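Local coordinates for hemolysin activator protein CdiB (Acinetobacter baumannii ACICU, PDB 6WIL) that probably exports its partner CdiA toxin across the outer membrane, as a TpsB transporter of the Omp85 superfamily serving contact-dependent growth inhibition, at residues G115-Q120 and D167-K172; M189-A194 and G203-I208; S71-F76 and I137-L142; Q36-L41 and A107-L112. All coordinates share one frame; numbering follows the deposited sequence.

Interaction 1. Residues G115-Q120 and D167-K172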
loop_
_atom_site.group_PDB
_atom_site.type_symbol
_atom_site.label_atom_id
_atom_site.label_comp_id
_atom_site.label_asym_id
_atom_site.label_seq_id
_atom_site.Cartn_x
_atom_site.Cartn_y
_atom_site.Cartn_z
ATOM N N GLY A 115 -11.121 19.692 -5.547
ATOM C CA GLY A 115 -10.632 19.781 -4.185
ATOM C C GLY A 115 -10.581 21.161 -3.555
ATOM O O GLY A 115 -10.086 21.282 -2.428
ATOM N N PHE A 116 -11.078 22.202 -4.224
ATOM C CA PHE A 116 -10.986 23.562 -3.687
ATOM C C PHE A 116 -12.200 23.821 -2.798
ATOM O O PHE A 116 -13.168 24.486 -3.172
ATOM C CB PHE A 116 -10.861 24.573 -4.820
ATOM C CG PHE A 116 -9.702 24.300 -5.743
ATOM C CD1 PHE A 116 -8.441 24.809 -5.468
ATOM C CD2 PHE A 116 -9.873 23.527 -6.882
ATOM C CE1 PHE A 116 -7.374 24.558 -6.316
ATOM C CE2 PHE A 116 -8.811 23.271 -7.733
ATOM C CZ PHE A 116 -7.560 23.787 -7.450
ATOM N N ILE A 117 -12.123 23.289 -1.575
ATOM C CA ILE A 117 -13.275 23.269 -0.679
ATOM C C ILE A 117 -13.565 24.617 -0.031
ATOM O O ILE A 117 -14.660 24.805 0.510
ATOM C CB ILE A 117 -13.082 22.212 0.420
ATOM C CG1 ILE A 117 -11.678 22.330 1.019
ATOM C CG2 ILE A 117 -13.338 20.813 -0.128
ATOM C CD1 ILE A 117 -11.443 21.433 2.209
ATOM N N THR A 118 -12.618 25.556 -0.050
ATOM C CA THR A 118 -12.829 26.875 0.535
ATOM C C THR A 118 -12.924 27.968 -0.520
ATOM O O THR A 118 -12.944 29.153 -0.172
ATOM C CB THR A 118 -11.717 27.210 1.532
ATOM O OG1 THR A 118 -10.466 27.312 0.839
ATOM C CG2 THR A 118 -11.623 26.136 2.600
ATOM N N SER A 119 -12.963 27.601 -1.794
ATOM C CA SER A 119 -13.180 28.547 -2.874
ATOM C C SER A 119 -14.655 28.556 -3.264
ATOM O O SER A 119 -15.403 27.620 -2.974
ATOM C CB SER A 119 -12.304 28.204 -4.080
ATOM O OG SER A 119 -10.954 28.552 -3.833
ATOM N N GLN A 120 -15.072 29.641 -3.917
ATOM C CA GLN A 120 -16.480 29.848 -4.235
ATOM C C GLN A 120 -16.618 30.518 -5.593
ATOM O O GLN A 120 -15.966 31.532 -5.860
ATOM C CB GLN A 120 -17.173 30.697 -3.162
ATOM C CG GLN A 120 -18.645 30.971 -3.434
ATOM C CD GLN A 120 -19.511 29.730 -3.299
ATOM O OE1 GLN A 120 -19.484 29.047 -2.274
ATOM N NE2 GLN A 120 -20.286 29.433 -4.338
ATOM N N ASP A 167 -0.849 29.576 0.352
ATOM C CA ASP A 167 -1.249 28.773 -0.791
ATOM C C ASP A 167 -2.768 28.648 -0.859
ATOM O O ASP A 167 -3.496 28.986 0.079
ATOM C CB ASP A 167 -0.618 27.382 -0.728
ATOM C CG ASP A 167 0.845 27.385 -1.118
ATOM O OD1 ASP A 167 1.398 28.481 -1.348
ATOM O OD2 ASP A 167 1.441 26.290 -1.202
ATOM N N ILE A 168 -3.244 28.144 -1.991
ATOM C CA ILE A 168 -4.670 27.908 -2.181
ATOM C C ILE A 168 -5.045 26.597 -1.505
ATOM O O ILE A 168 -4.367 25.578 -1.679
ATOM C CB ILE A 168 -5.022 27.893 -3.677
ATOM C CG1 ILE A 168 -4.635 29.229 -4.316
ATOM C CG2 ILE A 168 -6.502 27.607 -3.874
ATOM C CD1 ILE A 168 -4.691 29.229 -5.827
ATOM N N VAL A 169 -6.123 26.623 -0.724
ATOM C CA VAL A 169 -6.551 25.447 0.027
ATOM C C VAL A 169 -7.077 24.390 -0.934
ATOM O O VAL A 169 -8.037 24.629 -1.678
ATOM C CB VAL A 169 -7.616 25.821 1.065
ATOM C CG1 VAL A 169 -8.211 24.565 1.681
ATOM C CG2 VAL A 169 -7.019 26.717 2.135
ATOM N N ASN A 170 -6.455 23.211 -0.915
ATOM C CA ASN A 170 -6.896 22.069 -1.705
ATOM C C ASN A 170 -6.962 20.834 -0.818
ATOM O O ASN A 170 -6.012 20.540 -0.086
ATOM C CB ASN A 170 -5.964 21.811 -2.890
ATOM C CG ASN A 170 -6.596 20.913 -3.930
ATOM O OD1 ASN A 170 -6.709 19.703 -3.736
ATOM N ND2 ASN A 170 -7.022 21.505 -5.039
ATOM N N LEU A 171 -8.077 20.105 -0.901
ATOM C CA LEU A 171 -8.306 18.960 -0.029
ATOM C C LEU A 171 -7.373 17.791 -0.326
ATOM O O LEU A 171 -7.133 16.968 0.563
ATOM C CB LEU A 171 -9.763 18.505 -0.143
ATOM C CG LEU A 171 -10.259 17.459 0.856
ATOM C CD1 LEU A 171 -10.084 17.952 2.287
ATOM C CD2 LEU A 171 -11.713 17.120 0.578
ATOM N N LYS A 172 -6.850 17.692 -1.551
ATOM C CA LYS A 172 -5.917 16.613 -1.864
ATOM C C LYS A 172 -4.592 16.806 -1.138
ATOM O O LYS A 172 -3.979 15.833 -0.684
ATOM C CB LYS A 172 -5.688 16.527 -3.373
ATOM C CG LYS A 172 -6.829 15.895 -4.154
ATOM C CD LYS A 172 -6.477 15.797 -5.633
ATOM C CE LYS A 172 -7.378 16.681 -6.478
ATOM N NZ LYS A 172 -8.773 16.153 -6.537
#
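Gly115 and Asn170 face each other where two helix caps meet: the Schellman motif that ends helix 97-113 and the N-cap that opens helix 171-181. Gly115, with positive phi, presents its carbonyl to the second helix, and Leu171 N donates to Gly115 O at 2.8 Å, with an angle of 160° at the hydrogen. Asn170 CA adds a CA-H...O contact to the same oxygen at 3.4 Å. The Asn170 carboxamide does two jobs. Its OD1 accepts from Lys172 N in the carbonyl plane, on a lone pair, at 3.0 Å, while ND2 donates to Lys114 O. That ND2 also sits over one face of the Phe116 ring, 3.3 Å above the plane and offset toward the rim, the amide standing 84° from the ring. Ile168 CG2 approaches the ring edge, 3.8 Å from Phe116 CD1. Further along the loop, Thr118 OG1 packs 3.2 Å from Val169 CB, and Ile117 CD1 meets Leu171 CD1 at 3.7 Å. Because the two ends of the amide hold different backbone partners, its rotation is fixed, and one asparagine side chain couples the end of a helix in the first POTRA domain to the start of one in the second.

Interaction 2. Residues M189-A194 and G203-I208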
loop_
_atom_site.group_PDB
_atom_site.type_symbol
_atom_site.label_atom_id
_atom_site.label_comp_id
_atom_site.label_asym_id
_atom_site.label_seq_id
_atom_site.Cartn_x
_atom_site.Cartn_y
_atom_site.Cartn_z
HETATM N N MSE A 189 -7.491 17.475 12.560
HETATM C CA MSE A 189 -7.368 18.571 11.609
HETATM C C MSE A 189 -8.720 19.261 11.428
HETATM O O MSE A 189 -9.735 18.609 11.175
HETATM C CB MSE A 189 -6.826 18.053 10.266
HETATM C CG MSE A 189 -6.365 19.132 9.283
HETATM SE SE MSE A 189 -5.699 18.458 7.548
HETATM C CE MSE A 189 -3.834 18.088 8.018
ATOM N N GLN A 190 -8.729 20.584 11.581
ATOM C CA GLN A 190 -9.925 21.392 11.396
ATOM C C GLN A 190 -9.597 22.609 10.546
ATOM O O GLN A 190 -8.492 23.155 10.610
ATOM C CB GLN A 190 -10.517 21.845 12.737
ATOM C CG GLN A 190 -11.348 20.783 13.433
ATOM C CD GLN A 190 -11.606 21.108 14.893
ATOM O OE1 GLN A 190 -10.886 21.900 15.501
ATOM N NE2 GLN A 190 -12.637 20.495 15.463
ATOM N N ILE A 191 -10.572 23.022 9.740
ATOM C CA ILE A 191 -10.492 24.237 8.936
ATOM C C ILE A 191 -11.428 25.268 9.550
ATOM O O ILE A 191 -12.597 24.969 9.822
ATOM C CB ILE A 191 -10.860 23.969 7.467
ATOM C CG1 ILE A 191 -9.708 23.274 6.736
ATOM C CG2 ILE A 191 -11.257 25.267 6.768
ATOM C CD1 ILE A 191 -8.584 24.207 6.337
ATOM N N THR A 192 -10.913 26.473 9.777
ATOM C CA THR A 192 -11.683 27.579 10.322
ATOM C C THR A 192 -11.372 28.840 9.531
ATOM O O THR A 192 -10.277 28.973 8.972
ATOM C CB THR A 192 -11.376 27.829 11.810
ATOM O OG1 THR A 192 -9.986 28.146 11.967
ATOM C CG2 THR A 192 -11.718 26.608 12.654
ATOM N N PRO A 193 -12.317 29.777 9.462
ATOM C CA PRO A 193 -12.028 31.063 8.813
ATOM C C PRO A 193 -11.000 31.859 9.601
ATOM O O PRO A 193 -10.970 31.824 10.832
ATOM C CB PRO A 193 -13.390 31.771 8.800
ATOM C CG PRO A 193 -14.401 30.678 8.983
ATOM C CD PRO A 193 -13.733 29.647 9.839
ATOM N N ALA A 194 -10.153 32.585 8.873
ATOM C CA ALA A 194 -9.130 33.413 9.496
ATOM C C ALA A 194 -9.731 34.717 10.004
ATOM O O ALA A 194 -10.566 35.334 9.335
ATOM C CB ALA A 194 -8.004 33.704 8.504
ATOM N N GLY A 203 -10.869 36.014 2.616
ATOM C CA GLY A 203 -10.515 34.982 1.663
ATOM C C GLY A 203 -9.553 33.947 2.207
ATOM O O GLY A 203 -8.887 33.256 1.431
ATOM N N TYR A 204 -9.471 33.812 3.529
ATOM C CA TYR A 204 -8.415 33.021 4.139
ATOM C C TYR A 204 -8.952 32.057 5.188
ATOM O O TYR A 204 -10.021 32.256 5.770
ATOM C CB TYR A 204 -7.353 33.921 4.765
ATOM C CG TYR A 204 -6.506 34.623 3.736
ATOM C CD1 TYR A 204 -6.919 35.819 3.172
ATOM C CD2 TYR A 204 -5.296 34.084 3.319
ATOM C CE1 TYR A 204 -6.152 36.464 2.229
ATOM C CE2 TYR A 204 -4.517 34.725 2.376
ATOM C CZ TYR A 204 -4.952 35.915 1.835
ATOM O OH TYR A 204 -4.188 36.564 0.894
ATOM N N SER A 205 -8.169 31.013 5.430
ATOM C CA SER A 205 -8.525 29.935 6.337
ATOM C C SER A 205 -7.355 29.655 7.269
ATOM O O SER A 205 -6.195 29.898 6.933
ATOM C CB SER A 205 -8.905 28.650 5.564
ATOM O OG SER A 205 -10.099 28.785 4.780
ATOM N N ASP A 206 -7.670 29.117 8.443
ATOM C CA ASP A 206 -6.664 28.675 9.396
ATOM C C ASP A 206 -6.780 27.172 9.567
ATOM O O ASP A 206 -7.885 26.644 9.739
ATOM C CB ASP A 206 -6.809 29.386 10.742
ATOM C CG ASP A 206 -6.173 30.756 10.736
ATOM O OD1 ASP A 206 -5.275 30.984 9.895
ATOM O OD2 ASP A 206 -6.567 31.602 11.564
ATOM N N LEU A 207 -5.640 26.491 9.488
ATOM C CA LEU A 207 -5.552 25.043 9.633
ATOM C C LEU A 207 -5.206 24.737 11.085
ATOM O O LEU A 207 -4.056 24.885 11.506
ATOM C CB LEU A 207 -4.511 24.475 8.675
ATOM C CG LEU A 207 -4.481 22.950 8.590
ATOM C CD1 LEU A 207 -5.817 22.443 8.094
ATOM C CD2 LEU A 207 -3.352 22.467 7.694
ATOM N N ILE A 208 -6.204 24.295 11.843
ATOM C CA ILE A 208 -6.041 23.999 13.262
ATOM C C ILE A 208 -5.654 22.534 13.415
ATOM O O ILE A 208 -6.439 21.638 13.082
ATOM C CB ILE A 208 -7.326 24.312 14.042
ATOM C CG1 ILE A 208 -7.843 25.706 13.683
ATOM C CG2 ILE A 208 -7.082 24.200 15.542
ATOM C CD1 ILE A 208 -6.811 26.799 13.852
HETATM O O HOH W 1 -7.974 20.710 15.421
#
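Asp206 pairs with Thr192 across two antiparallel strands, and its side chain can be followed outward from the sheet. CB lies 3.6 Å from Thr192 OG1. CG, anti to the carbonyl carbon (chi1 -82°), is thereby carried toward Ala194, where OD2 rests 3.8 Å from Ala194 CA; OD1 takes a weak hydrogen bond from Lys144 N in the neighbouring strand 132-149. Two backbone hydrogen bonds join the pair: Asp206 N donates to Thr192 O at 2.7 Å, nearly straight at 174°, and Thr192 N returns a bond to Asp206 O at 3.0 Å, an oxygen that Thr192 OG1 also reaches weakly. Gln190 and Ile208 form the next hydrogen-bonded pair on the same face, and a water lies within bonding distance of both Gln190 OE1 and Ile208 O. The face carrying Ile191 and Leu207 holds the apolar contacts. There Leu207 CD1 touches CG of Met189, a selenomethionine, at 3.6 Å and Ile191 CD1 at 3.7 Å, and Met189 continues onto Leu174 and Leu178 of helix 171-181. A hairpin whose second strand runs between the first and strand 132-149, with helix 171-181 packed on one face, is the closing beta-beta unit of the beta-alpha-alpha-beta-beta POTRA fold.

Interaction 3. Residues S71-F76 and I137-L142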
loop_
_atom_site.group_PDB
_atom_site.type_symbol
_atom_site.label_atom_id
_atom_site.label_comp_id
_atom_site.label_asym_id
_atom_site.label_seq_id
_atom_site.Cartn_x
_atom_site.Cartn_y
_atom_site.Cartn_z
ATOM N N SER A 71 -2.448 34.588 -14.264
ATOM C CA SER A 71 -1.769 33.349 -13.905
ATOM C C SER A 71 -2.489 32.641 -12.763
ATOM O O SER A 71 -2.539 31.406 -12.724
ATOM C CB SER A 71 -0.315 33.644 -13.537
ATOM O OG SER A 71 0.184 32.700 -12.609
ATOM N N ASP A 72 -3.055 33.407 -11.820
ATOM C CA ASP A 72 -3.884 32.794 -10.785
ATOM C C ASP A 72 -5.124 32.152 -11.385
ATOM O O ASP A 72 -5.604 31.132 -10.878
ATOM C CB ASP A 72 -4.311 33.822 -9.736
ATOM C CG ASP A 72 -3.177 34.709 -9.284
ATOM O OD1 ASP A 72 -1.996 34.309 -9.398
ATOM O OD2 ASP A 72 -3.468 35.836 -8.829
ATOM N N LEU A 73 -5.669 32.743 -12.448
ATOM C CA LEU A 73 -6.896 32.224 -13.033
ATOM C C LEU A 73 -6.632 31.084 -14.005
ATOM O O LEU A 73 -7.529 30.271 -14.248
ATOM C CB LEU A 73 -7.658 33.340 -13.743
ATOM C CG LEU A 73 -8.222 34.473 -12.888
ATOM C CD1 LEU A 73 -9.443 35.055 -13.573
ATOM C CD2 LEU A 73 -8.562 33.997 -11.482
ATOM N N GLN A 74 -5.421 31.014 -14.568
ATOM C CA GLN A 74 -5.103 29.973 -15.542
ATOM C C GLN A 74 -5.315 28.581 -14.964
ATOM O O GLN A 74 -5.634 27.640 -15.701
ATOM C CB GLN A 74 -3.656 30.134 -16.018
ATOM C CG GLN A 74 -3.314 29.388 -17.299
ATOM C CD GLN A 74 -3.380 30.277 -18.529
ATOM O OE1 GLN A 74 -4.252 31.140 -18.641
ATOM N NE2 GLN A 74 -2.446 30.079 -19.453
ATOM N N GLN A 75 -5.152 28.435 -13.647
ATOM C CA GLN A 75 -5.369 27.154 -12.988
ATOM C C GLN A 75 -6.841 26.760 -12.944
ATOM O O GLN A 75 -7.149 25.570 -12.817
ATOM C CB GLN A 75 -4.802 27.207 -11.568
ATOM C CG GLN A 75 -4.892 25.904 -10.788
ATOM C CD GLN A 75 -4.363 26.037 -9.371
ATOM O OE1 GLN A 75 -4.103 27.142 -8.897
ATOM N NE2 GLN A 75 -4.195 24.907 -8.691
ATOM N N PHE A 76 -7.757 27.723 -13.057
ATOM C CA PHE A 76 -9.177 27.474 -12.838
ATOM C C PHE A 76 -9.999 27.459 -14.120
ATOM O O PHE A 76 -11.232 27.434 -14.044
ATOM C CB PHE A 76 -9.746 28.507 -11.868
ATOM C CG PHE A 76 -9.314 28.297 -10.448
ATOM C CD1 PHE A 76 -9.738 27.183 -9.742
ATOM C CD2 PHE A 76 -8.477 29.205 -9.820
ATOM C CE1 PHE A 76 -9.345 26.982 -8.432
ATOM C CE2 PHE A 76 -8.078 29.009 -8.512
ATOM C CZ PHE A 76 -8.515 27.898 -7.815
ATOM N N ILE A 137 -14.076 33.768 -9.327
ATOM C CA ILE A 137 -13.727 32.785 -8.312
ATOM C C ILE A 137 -13.205 33.505 -7.075
ATOM O O ILE A 137 -12.231 34.267 -7.142
ATOM C CB ILE A 137 -12.710 31.754 -8.828
ATOM C CG1 ILE A 137 -12.383 30.750 -7.720
ATOM C CG2 ILE A 137 -11.443 32.425 -9.337
ATOM C CD1 ILE A 137 -11.740 29.485 -8.194
ATOM N N GLN A 138 -13.858 33.263 -5.947
ATOM C CA GLN A 138 -13.331 33.682 -4.652
ATOM C C GLN A 138 -12.312 32.645 -4.210
ATOM O O GLN A 138 -12.647 31.627 -3.604
ATOM C CB GLN A 138 -14.451 33.836 -3.636
ATOM C CG GLN A 138 -15.038 35.224 -3.598
ATOM C CD GLN A 138 -16.423 35.243 -2.993
ATOM O OE1 GLN A 138 -16.927 34.215 -2.540
ATOM N NE2 GLN A 138 -17.054 36.412 -2.994
ATOM N N ILE A 139 -11.046 32.913 -4.519
ATOM C CA ILE A 139 -9.969 31.971 -4.236
ATOM C C ILE A 139 -9.733 31.940 -2.728
ATOM O O ILE A 139 -9.269 32.921 -2.141
ATOM C CB ILE A 139 -8.693 32.340 -4.996
ATOM C CG1 ILE A 139 -8.987 32.419 -6.498
ATOM C CG2 ILE A 139 -7.597 31.332 -4.703
ATOM C CD1 ILE A 139 -7.749 32.388 -7.369
ATOM N N GLY A 140 -10.059 30.811 -2.101
ATOM C CA GLY A 140 -9.825 30.627 -0.682
ATOM C C GLY A 140 -8.427 30.115 -0.400
ATOM O O GLY A 140 -8.021 29.072 -0.927
ATOM N N ARG A 141 -7.682 30.836 0.429
ATOM C CA ARG A 141 -6.276 30.554 0.662
ATOM C C ARG A 141 -6.035 30.212 2.127
ATOM O O ARG A 141 -6.910 30.353 2.985
ATOM C CB ARG A 141 -5.400 31.742 0.252
ATOM C CG ARG A 141 -5.635 32.219 -1.166
ATOM C CD ARG A 141 -4.680 33.341 -1.523
ATOM N NE ARG A 141 -3.691 32.915 -2.504
ATOM C CZ ARG A 141 -3.778 33.166 -3.805
ATOM N NH1 ARG A 141 -4.810 33.853 -4.280
ATOM N NH2 ARG A 141 -2.831 32.738 -4.630
ATOM N N LEU A 142 -4.819 29.749 2.395
ATOM C CA LEU A 142 -4.397 29.379 3.736
ATOM C C LEU A 142 -3.692 30.557 4.389
ATOM O O LEU A 142 -2.767 31.125 3.807
ATOM C CB LEU A 142 -3.468 28.167 3.683
ATOM C CG LEU A 142 -2.977 27.592 5.010
ATOM C CD1 LEU A 142 -4.138 27.016 5.804
ATOM C CD2 LEU A 142 -1.909 26.537 4.772
#
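Ile137 meets Phe76 and Leu73 at the point where strand 132-149 passes beneath helix 70-74 and the turn after it. Its long branch starts anti to the backbone N (chi1 -180°) and stays extended through chi2, so that CD1 arrives over the middle of the Phe76 ring, 3.3 Å from the centroid and only 6° off the ring normal. This is a CH-pi contact made by a methyl end-on to the face, the two side chains crossing at about a right angle. The shorter branch works separately: Ile137 CG2 lies 3.9 Å from Leu73 CD2, the side chains sliding past each other in opposite directions. Two residues on, Ile139 returns to the same side and sets CD1 3.6 Å from Phe76 CE2, in an oblique approach. That methyl also comes within 4.4 Å of Asp72 CB. Beyond Gly140, Arg141 swings its guanidinium toward the helix, but Arg141 NH2 remains 5.1 Å from Asp72 OD1; Asp72 is instead tied to Ser69 OG, and Arg141 NE makes a weak bond to Gly166 O. Leu111 of helix 97-113 touches both Phe76 and Ile137, and Phe116 meets Phe76 edge-to-face, placing the ring inside the first POTRA domain. Cohesion across this buried interface is therefore apolar and dispersive, centred on an aromatic face that one methyl covers closely, while the opposite charges at its margin could add at most a modest attraction through space.

Interaction 4. Residues Q36-L41 and A107-L112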
loop_
_atom_site.group_PDB
_atom_site.type_symbol
_atom_site.label_atom_id
_atom_site.label_comp_id
_atom_site.label_asym_id
_atom_site.label_seq_id
_atom_site.Cartn_x
_atom_site.Cartn_y
_atom_site.Cartn_z
ATOM N N GLN A 36 -16.871 10.813 0.493
ATOM C CA GLN A 36 -17.405 11.267 -0.799
ATOM C C GLN A 36 -17.811 12.734 -0.655
ATOM O O GLN A 36 -18.996 13.060 -0.547
ATOM C CB GLN A 36 -18.572 10.398 -1.257
ATOM C CG GLN A 36 -18.174 9.005 -1.696
ATOM C CD GLN A 36 -19.252 8.325 -2.514
ATOM O OE1 GLN A 36 -19.150 8.229 -3.737
ATOM N NE2 GLN A 36 -20.294 7.850 -1.843
ATOM N N ASN A 37 -16.813 13.620 -0.672
ATOM C CA ASN A 37 -17.067 15.034 -0.412
ATOM C C ASN A 37 -17.789 15.705 -1.575
ATOM O O ASN A 37 -18.711 16.503 -1.360
ATOM C CB ASN A 37 -15.749 15.744 -0.100
ATOM C CG ASN A 37 -15.843 17.248 -0.252
ATOM O OD1 ASN A 37 -16.377 17.942 0.615
ATOM N ND2 ASN A 37 -15.313 17.762 -1.355
ATOM N N THR A 38 -17.389 15.406 -2.813
ATOM C CA THR A 38 -18.049 15.979 -3.988
ATOM C C THR A 38 -19.345 15.206 -4.222
ATOM O O THR A 38 -19.463 14.353 -5.106
ATOM C CB THR A 38 -17.132 15.956 -5.208
ATOM O OG1 THR A 38 -17.895 16.219 -6.393
ATOM C CG2 THR A 38 -16.413 14.613 -5.340
ATOM N N LYS A 39 -20.342 15.521 -3.395
ATOM C CA LYS A 39 -21.630 14.847 -3.428
ATOM C C LYS A 39 -22.620 15.711 -4.193
ATOM O O LYS A 39 -23.038 16.761 -3.676
ATOM C CB LYS A 39 -22.125 14.595 -2.004
ATOM C CG LYS A 39 -23.125 13.462 -1.841
ATOM C CD LYS A 39 -23.267 13.095 -0.368
ATOM C CE LYS A 39 -24.420 12.135 -0.125
ATOM N NZ LYS A 39 -24.240 10.839 -0.835
ATOM N N PRO A 40 -23.011 15.343 -5.415
ATOM C CA PRO A 40 -23.982 16.160 -6.160
ATOM C C PRO A 40 -25.347 16.121 -5.487
ATOM O O PRO A 40 -26.000 15.075 -5.442
ATOM C CB PRO A 40 -24.015 15.504 -7.547
ATOM C CG PRO A 40 -22.777 14.668 -7.621
ATOM C CD PRO A 40 -22.504 14.220 -6.220
ATOM N N LEU A 41 -25.769 17.265 -4.944
ATOM C CA LEU A 41 -27.121 17.379 -4.405
ATOM C C LEU A 41 -28.152 17.120 -5.495
ATOM O O LEU A 41 -29.007 16.235 -5.375
ATOM C CB LEU A 41 -27.329 18.765 -3.794
ATOM C CG LEU A 41 -28.772 19.072 -3.382
ATOM C CD1 LEU A 41 -29.011 18.700 -1.924
ATOM C CD2 LEU A 41 -29.133 20.527 -3.647
ATOM N N ALA A 107 -20.834 24.729 -11.640
ATOM C CA ALA A 107 -19.444 25.160 -11.627
ATOM C C ALA A 107 -18.832 25.088 -10.234
ATOM O O ALA A 107 -17.605 25.003 -10.113
ATOM C CB ALA A 107 -19.330 26.580 -12.179
ATOM N N GLN A 108 -19.654 25.119 -9.185
ATOM C CA GLN A 108 -19.142 24.995 -7.825
ATOM C C GLN A 108 -18.898 23.538 -7.460
ATOM O O GLN A 108 -17.923 23.224 -6.767
ATOM C CB GLN A 108 -20.114 25.643 -6.839
ATOM C CG GLN A 108 -19.764 25.442 -5.369
ATOM C CD GLN A 108 -18.559 26.252 -4.926
ATOM O OE1 GLN A 108 -18.118 27.168 -5.621
ATOM N NE2 GLN A 108 -18.023 25.919 -3.757
ATOM N N ASN A 109 -19.774 22.636 -7.912
ATOM C CA ASN A 109 -19.523 21.211 -7.731
ATOM C C ASN A 109 -18.242 20.795 -8.439
ATOM O O ASN A 109 -17.477 19.972 -7.925
ATOM C CB ASN A 109 -20.716 20.401 -8.243
ATOM C CG ASN A 109 -20.477 18.904 -8.180
ATOM O OD1 ASN A 109 -20.591 18.292 -7.119
ATOM N ND2 ASN A 109 -20.155 18.305 -9.322
ATOM N N GLU A 110 -17.985 21.367 -9.617
ATOM C CA GLU A 110 -16.735 21.093 -10.316
ATOM C C GLU A 110 -15.544 21.629 -9.532
ATOM O O GLU A 110 -14.458 21.037 -9.550
ATOM C CB GLU A 110 -16.777 21.702 -11.716
ATOM C CG GLU A 110 -15.770 21.093 -12.662
ATOM C CD GLU A 110 -15.887 19.585 -12.719
ATOM O OE1 GLU A 110 -16.995 19.086 -13.018
ATOM O OE2 GLU A 110 -14.879 18.900 -12.443
ATOM N N LEU A 111 -15.732 22.754 -8.841
ATOM C CA LEU A 111 -14.683 23.289 -7.980
ATOM C C LEU A 111 -14.369 22.321 -6.846
ATOM O O LEU A 111 -13.200 22.043 -6.554
ATOM C CB LEU A 111 -15.114 24.652 -7.433
ATOM C CG LEU A 111 -14.027 25.635 -7.004
ATOM C CD1 LEU A 111 -13.115 25.948 -8.180
ATOM C CD2 LEU A 111 -14.655 26.910 -6.458
ATOM N N LEU A 112 -15.411 21.791 -6.199
ATOM C CA LEU A 112 -15.213 20.798 -5.149
ATOM C C LEU A 112 -14.674 19.487 -5.706
ATOM O O LEU A 112 -13.956 18.767 -5.002
ATOM C CB LEU A 112 -16.528 20.555 -4.406
ATOM C CG LEU A 112 -17.165 21.787 -3.765
ATOM C CD1 LEU A 112 -18.475 21.426 -3.076
ATOM C CD2 LEU A 112 -16.199 22.433 -2.783
#
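Thr38 and Asn109 come together through two similar first torsions: Thr38 OG1 stands anti to its backbone N (chi1 166°), and Asn109 CG is likewise anti to its own (chi1 176°), which brings it toward the loop. A chi2 of 78° then turns Asn109 OD1 to the hydroxyl, and Thr38 OG1 donates a weak hydrogen bond to Asn109 OD1 at 3.5 Å, the side chains crossing at about a right angle. The same oxygen also lies near Pro40, two residues on from Thr38, 4.1 Å from its CA and 4.3 Å from its CG. Thr38 is the centre of an inverse gamma turn, in which Lys39 N makes a weak bond of 2.8 Å back to Asn37 O. This bent chain belongs to the long linker that leads from the N-terminal helix 8-27 to the POTRA region, an element also found in other TpsB transporters, and here it runs over the surface of helix 97-113. One helical turn beyond Asn109, Leu112 gives the linker its second foothold: Thr38 CB lies 4.2 Å from Leu112 O, and Asn37 ND2 approaches Leu112 O to 4.0 Å, a contact too long for a hydrogen bond. Asn37 also touches Ile117, in the loop after the helix, while Asn109 packs on Phe44 further along the linker.

From the N terminus, the linker at 36-41 opens interaction 4, and the segment 71-76, on helix 70-74 and the turn after it, opens interaction 3. Helix 97-113 closes interaction 4, completing a long loop that lays the linker on the first POTRA domain. The chain then opens interaction 1 at 115-120 before the strand at 137-142 closes interaction 3. Interaction 3 thus crosses both interaction 4 and interaction 1, the latter closing at 167-172 and joining the two POTRA domains. Interaction 2 follows in series as a short hairpin. None nests within another. Leu111 bridges interactions 3 and 4, Thr118 packs on Ser205 between interactions 1 and 2, and interaction 2 shares one sheet with the strand side of interaction 3.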